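Local coordinates for 14 kDa fatty acid-binding protein (Schistosoma mansoni, PDB 1VYF) that binds fatty acids such as oleic and arachidonic acid inside a beta-barrel and may take part in their transport, at residues A[113-118]-A[128-133]. Numbering follows the deposited sequence. Where two conformers were deposited one is given.
With OLA (oleic acid), chain B.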
ATOM      1  N   GLY A 113       0.519  -3.699 -17.092  1.00 28.22           N
ATOM      2  CA  GLY A 113      -0.576  -4.466 -17.661  1.00 28.28           C
ATOM      3  C   GLY A 113      -1.612  -4.830 -16.618  1.00 29.25           C
ATOM      4  O   GLY A 113      -2.248  -3.937 -16.037  1.00 29.46           O
ATOM      5  N   ASP A 114      -1.814  -6.127 -16.406  1.00 29.54           N
ATOM      6  CA  ASP A 114      -2.769  -6.585 -15.415  1.00 30.37           C
ATOM      7  C   ASP A 114      -2.200  -6.928 -14.062  1.00 28.11           C
ATOM      8  O   ASP A 114      -2.932  -7.495 -13.256  1.00 27.36           O
ATOM      9  CB  ASP A 114      -3.574  -7.762 -15.948  1.00 31.22           C
ATOM     10  CG  ASP A 114      -4.480  -7.340 -17.083  1.00 35.86           C
ATOM     11  OD1 ASP A 114      -4.939  -6.154 -17.112  1.00 39.31           O
ATOM     12  OD2 ASP A 114      -4.752  -8.127 -17.991  1.00 39.89           O
ATOM     13  N   THR A 115      -0.943  -6.562 -13.824  1.00 26.36           N
ATOM     14  CA  THR A 115      -0.299  -6.673 -12.507  1.00 25.97           C
ATOM     15  C   THR A 115       0.064  -5.346 -11.871  1.00 26.73           C
ATOM     16  O   THR A 115       0.714  -4.539 -12.496  1.00 26.40           O
ATOM     17  CB  THR A 115       1.001  -7.525 -12.651  1.00 26.71           C
ATOM     18  OG1 THR A 115       0.668  -8.820 -13.216  1.00 25.93           O
ATOM     19  CG2 THR A 115       1.622  -7.881 -11.308  1.00 26.24           C
ATOM     20  N   MET A 116      -0.305  -5.156 -10.604  1.00 26.22           N
ATOM     21  CA  MET A 116       0.280  -4.117  -9.801  1.00 26.92           C
ATOM     22  C   MET A 116       1.185  -4.809  -8.807  1.00 27.15           C
ATOM     23  O   MET A 116       0.728  -5.662  -8.031  1.00 25.69           O
ATOM     24  CB  MET A 116      -0.777  -3.285  -9.067  1.00 27.01           C
ATOM     25  CG  MET A 116      -0.135  -2.247  -8.123  1.00 28.21           C
ATOM     26  SD  MET A 116      -1.304  -1.175  -7.400  1.00 30.67           S
ATOM     27  CE  MET A 116      -1.778  -2.158  -6.018  1.00 33.89           C
ATOM     28  N   LYS A 117       2.467  -4.490  -8.902  1.00 26.08           N
ATOM     29  CA  LYS A 117       3.476  -5.044  -8.022  1.00 27.04           C
ATOM     30  C   LYS A 117       3.677  -4.054  -6.918  1.00 27.30           C
ATOM     31  O   LYS A 117       3.983  -2.906  -7.180  1.00 26.37           O
ATOM     32  CB  LYS A 117       4.781  -5.266  -8.762  1.00 27.52           C
ATOM     33  CG  LYS A 117       5.890  -5.781  -7.826  1.00 29.38           C
ATOM     34  CD  LYS A 117       7.162  -6.199  -8.526  1.00 34.75           C
ATOM     35  CE  LYS A 117       7.780  -5.110  -9.344  1.00 36.48           C
ATOM     36  NZ  LYS A 117       8.959  -5.626 -10.095  1.00 41.05           N
ATOM     37  N   THR A 118       3.550  -4.499  -5.686  1.00 27.37           N
ATOM     38  CA  THR A 118       3.754  -3.600  -4.522  1.00 27.53           C
ATOM     39  C   THR A 118       5.003  -4.063  -3.765  1.00 27.45           C
ATOM     40  O   THR A 118       5.002  -5.169  -3.218  1.00 26.63           O
ATOM     41  CB  THR A 118       2.513  -3.669  -3.632  1.00 27.12           C
ATOM     42  OG1 THR A 118       1.384  -3.156  -4.363  1.00 27.00           O
ATOM     43  CG2 THR A 118       2.620  -2.780  -2.380  1.00 28.65           C
ATOM     44  N   ILE A 128       7.437  -8.490  -1.478  1.00 26.53           N
ATOM     45  CA  ILE A 128       6.778  -8.160  -2.743  1.00 27.90           C
ATOM     46  C   ILE A 128       5.383  -8.780  -2.751  1.00 27.17           C
ATOM     47  O   ILE A 128       5.222  -9.969  -2.481  1.00 27.94           O
ATOM     48  CB  ILE A 128       7.611  -8.695  -3.964  1.00 29.21           C
ATOM     49  CG1 ILE A 128       9.003  -8.083  -3.987  1.00 30.90           C
ATOM     50  CG2 ILE A 128       6.869  -8.476  -5.316  1.00 30.54           C
ATOM     51  CD1 ILE A 128       9.896  -8.648  -5.061  1.00 32.82           C
ATOM     52  N   ARG A 129       4.378  -7.967  -3.056  1.00 26.73           N
ATOM     53  CA  ARG A 129       2.996  -8.397  -3.137  1.00 26.59           C
ATOM     54  C   ARG A 129       2.399  -8.020  -4.482  1.00 26.88           C
ATOM     55  O   ARG A 129       2.372  -6.854  -4.863  1.00 24.79           O
ATOM     56  CB  ARG A 129       2.191  -7.764  -2.017  1.00 26.14           C
ATOM     57  CG  ARG A 129       2.587  -8.299  -0.658  1.00 28.51           C
ATOM     58  CD  ARG A 129       2.318  -7.340   0.467  1.00 28.01           C
ATOM     59  NE  ARG A 129       0.902  -7.109   0.737  1.00 29.32           N
ATOM     60  CZ  ARG A 129       0.090  -7.995   1.299  1.00 29.54           C
ATOM     61  NH1 ARG A 129      -1.156  -7.656   1.531  1.00 30.79           N
ATOM     62  NH2 ARG A 129       0.523  -9.205   1.676  1.00 29.00           N
ATOM     63  N   ASN A 130       1.949  -9.036  -5.211  1.00 25.11           N
ATOM     64  CA  ASN A 130       1.373  -8.860  -6.544  1.00 26.34           C
ATOM     65  C   ASN A 130      -0.149  -8.823  -6.453  1.00 26.46           C
ATOM     66  O   ASN A 130      -0.767  -9.662  -5.795  1.00 27.83           O
ATOM     67  CB  ASN A 130       1.790 -10.020  -7.473  1.00 26.27           C
ATOM     68  CG  ASN A 130       3.197  -9.857  -8.020  1.00 30.00           C
ATOM     69  OD1 ASN A 130       3.731  -8.732  -8.129  1.00 28.36           O
ATOM     70  ND2 ASN A 130       3.846 -10.981  -8.285  1.00 33.58           N
ATOM     71  N   TYR A 131      -0.747  -7.855  -7.130  1.00 26.64           N
ATOM     72  CA  TYR A 131      -2.193  -7.712  -7.244  1.00 25.37           C
ATOM     73  C   TYR A 131      -2.574  -7.875  -8.714  1.00 26.86           C
ATOM     74  O   TYR A 131      -1.846  -7.443  -9.586  1.00 25.19           O
ATOM     75  CB  TYR A 131      -2.626  -6.302  -6.808  1.00 25.73           C
ATOM     76  CG  TYR A 131      -2.502  -6.021  -5.340  1.00 23.20           C
ATOM     77  CD1 TYR A 131      -1.234  -5.833  -4.746  1.00 24.97           C
ATOM     78  CD2 TYR A 131      -3.643  -5.955  -4.518  1.00 24.66           C
ATOM     79  CE1 TYR A 131      -1.113  -5.531  -3.390  1.00 26.92           C
ATOM     80  CE2 TYR A 131      -3.526  -5.684  -3.137  1.00 23.80           C
ATOM     81  CZ  TYR A 131      -2.275  -5.488  -2.586  1.00 24.90           C
ATOM     82  OH  TYR A 131      -2.224  -5.213  -1.249  1.00 25.63           O
ATOM     83  N   LYS A 132      -3.701  -8.541  -8.971  1.00 27.20           N
ATOM     84  CA  LYS A 132      -4.282  -8.668 -10.300  1.00 27.37           C
ATOM     85  C   LYS A 132      -5.403  -7.684 -10.447  1.00 27.59           C
ATOM     86  O   LYS A 132      -6.191  -7.446  -9.521  1.00 27.63           O
ATOM     87  CB  LYS A 132      -4.813 -10.094 -10.548  0.50 26.89           C
ATOM     88  CG  LYS A 132      -3.768 -11.164 -10.296  0.50 28.09           C
ATOM     89  CD  LYS A 132      -4.119 -12.532 -10.944  0.50 29.11           C
ATOM     90  CE  LYS A 132      -5.191 -13.282 -10.182  0.50 30.54           C
ATOM     91  NZ  LYS A 132      -6.230 -13.889 -11.101  0.50 32.38           N
ATOM     92  N   ARG A 133      -5.508  -7.119 -11.636  1.00 29.54           N
ATOM     93  CA  ARG A 133      -6.568  -6.158 -11.953  1.00 30.93           C
ATOM     94  C   ARG A 133      -7.890  -6.943 -12.063  1.00 33.01           C
ATOM     95  O   ARG A 133      -7.945  -7.970 -12.716  1.00 34.16           O
ATOM     96  CB  ARG A 133      -6.228  -5.460 -13.283  1.00 30.98           C
ATOM     97  CG  ARG A 133      -7.260  -4.494 -13.798  1.00 32.69           C
ATOM     98  CD  ARG A 133      -6.993  -4.071 -15.241  1.00 34.13           C
ATOM     99  NE  ARG A 133      -5.675  -3.478 -15.452  1.00 33.64           N
ATOM    100  CZ  ARG A 133      -5.369  -2.198 -15.222  1.00 35.55           C
ATOM    101  NH1 ARG A 133      -6.272  -1.370 -14.707  1.00 35.03           N
ATOM    102  NH2 ARG A 133      -4.142  -1.738 -15.479  1.00 34.35           N
TER
HETATM  103  C1  OLA B1134       0.150  -3.551   0.394  0.50 41.39           C
HETATM  104  O1  OLA B1134      -0.487  -2.660  -0.146  0.50 39.33           O
HETATM  105  O2  OLA B1134      -0.064  -4.770  -0.078  0.50 36.45           O
HETATM  106  C2  OLA B1134       1.200  -3.381   1.493  0.50 42.79           C
HETATM  107  C3  OLA B1134       1.046  -2.239   2.511  0.50 45.58           C
HETATM  108  C4  OLA B1134       1.219  -2.710   3.981  0.50 46.40           C
HETATM  109  C5  OLA B1134       2.353  -2.064   4.789  0.50 45.02           C
HETATM  110  C6  OLA B1134       2.801  -2.910   5.990  0.50 44.81           C
HETATM  111  C7  OLA B1134       2.000  -2.702   7.268  0.50 44.29           C
HETATM  112  C8  OLA B1134       0.789  -3.624   7.376  0.50 45.94           C
HETATM  113  C9  OLA B1134       0.814  -4.463   8.632  0.50 45.67           C
HETATM  114  C10 OLA B1134      -0.088  -5.423   8.886  0.50 47.24           C
HETATM  115  C11 OLA B1134      -1.221  -5.789   7.948  0.50 47.79           C
HETATM  116  C12 OLA B1134      -2.544  -5.984   8.692  0.50 48.58           C
HETATM  117  C13 OLA B1134      -3.623  -6.663   7.835  0.50 47.92           C
HETATM  118  C14 OLA B1134      -4.205  -5.786   6.720  0.50 50.11           C
HETATM  119  C15 OLA B1134      -3.517  -5.992   5.364  0.50 49.95           C
HETATM  120  C16 OLA B1134      -3.778  -4.818   4.413  0.50 50.39           C
HETATM  121  C17 OLA B1134      -2.490  -4.164   3.902  0.50 49.11           C
HETATM  122  C18 OLA B1134      -2.046  -4.833   2.625  0.50 47.90           C
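M116 and Y131, like T118 and R129, form hydrogen-bonded pairs of an antiparallel ladder whose strand axes approach to 4.7 Å; M116 and Y131 exchange two bonds, Y131 N to M116 O (2.8 Å) being the straighter. Alternation along the ladder sends M116, T118, R129 and Y131 to the barrel interior and T115, K117, N130 and K132 to the other face. On the interior, the side chains of M116 and Y131 run side by side, and the methionine methyl CE lies over one face of the phenol ring, displaced toward its rim, a CH-pi contact 4.2 Å from the centroid. The bend of the methionine chain at chi3 (86°) brings CE there. T118 OG1 comes obliquely to the same ring, 3.6 Å from CE1. At the edge of the Y131 ring, O2 of the oleic acid is gripped twice: by R129 NE at 2.7 Å, nearly straight at 175°, and by Y131 OH at a very short 2.5 Å. R109, whose NH2 also hydrogen-bonds to the ligand, joins R129 and Y131 in the fatty-acid site.

On the other face, N130 OD1 rests against K117 CB and CG, while its ND2 bonds to E14. At the strand end, R133 NH2 donates to G113 O in the guanidinium plane (3.0 Å), and NE forms a salt bridge to D114 OD1, whose hydrogen bond is weak. This hairpin, 115-122 with 125-133, sits in the barrel wall between strand 104-112 and strand 8-16.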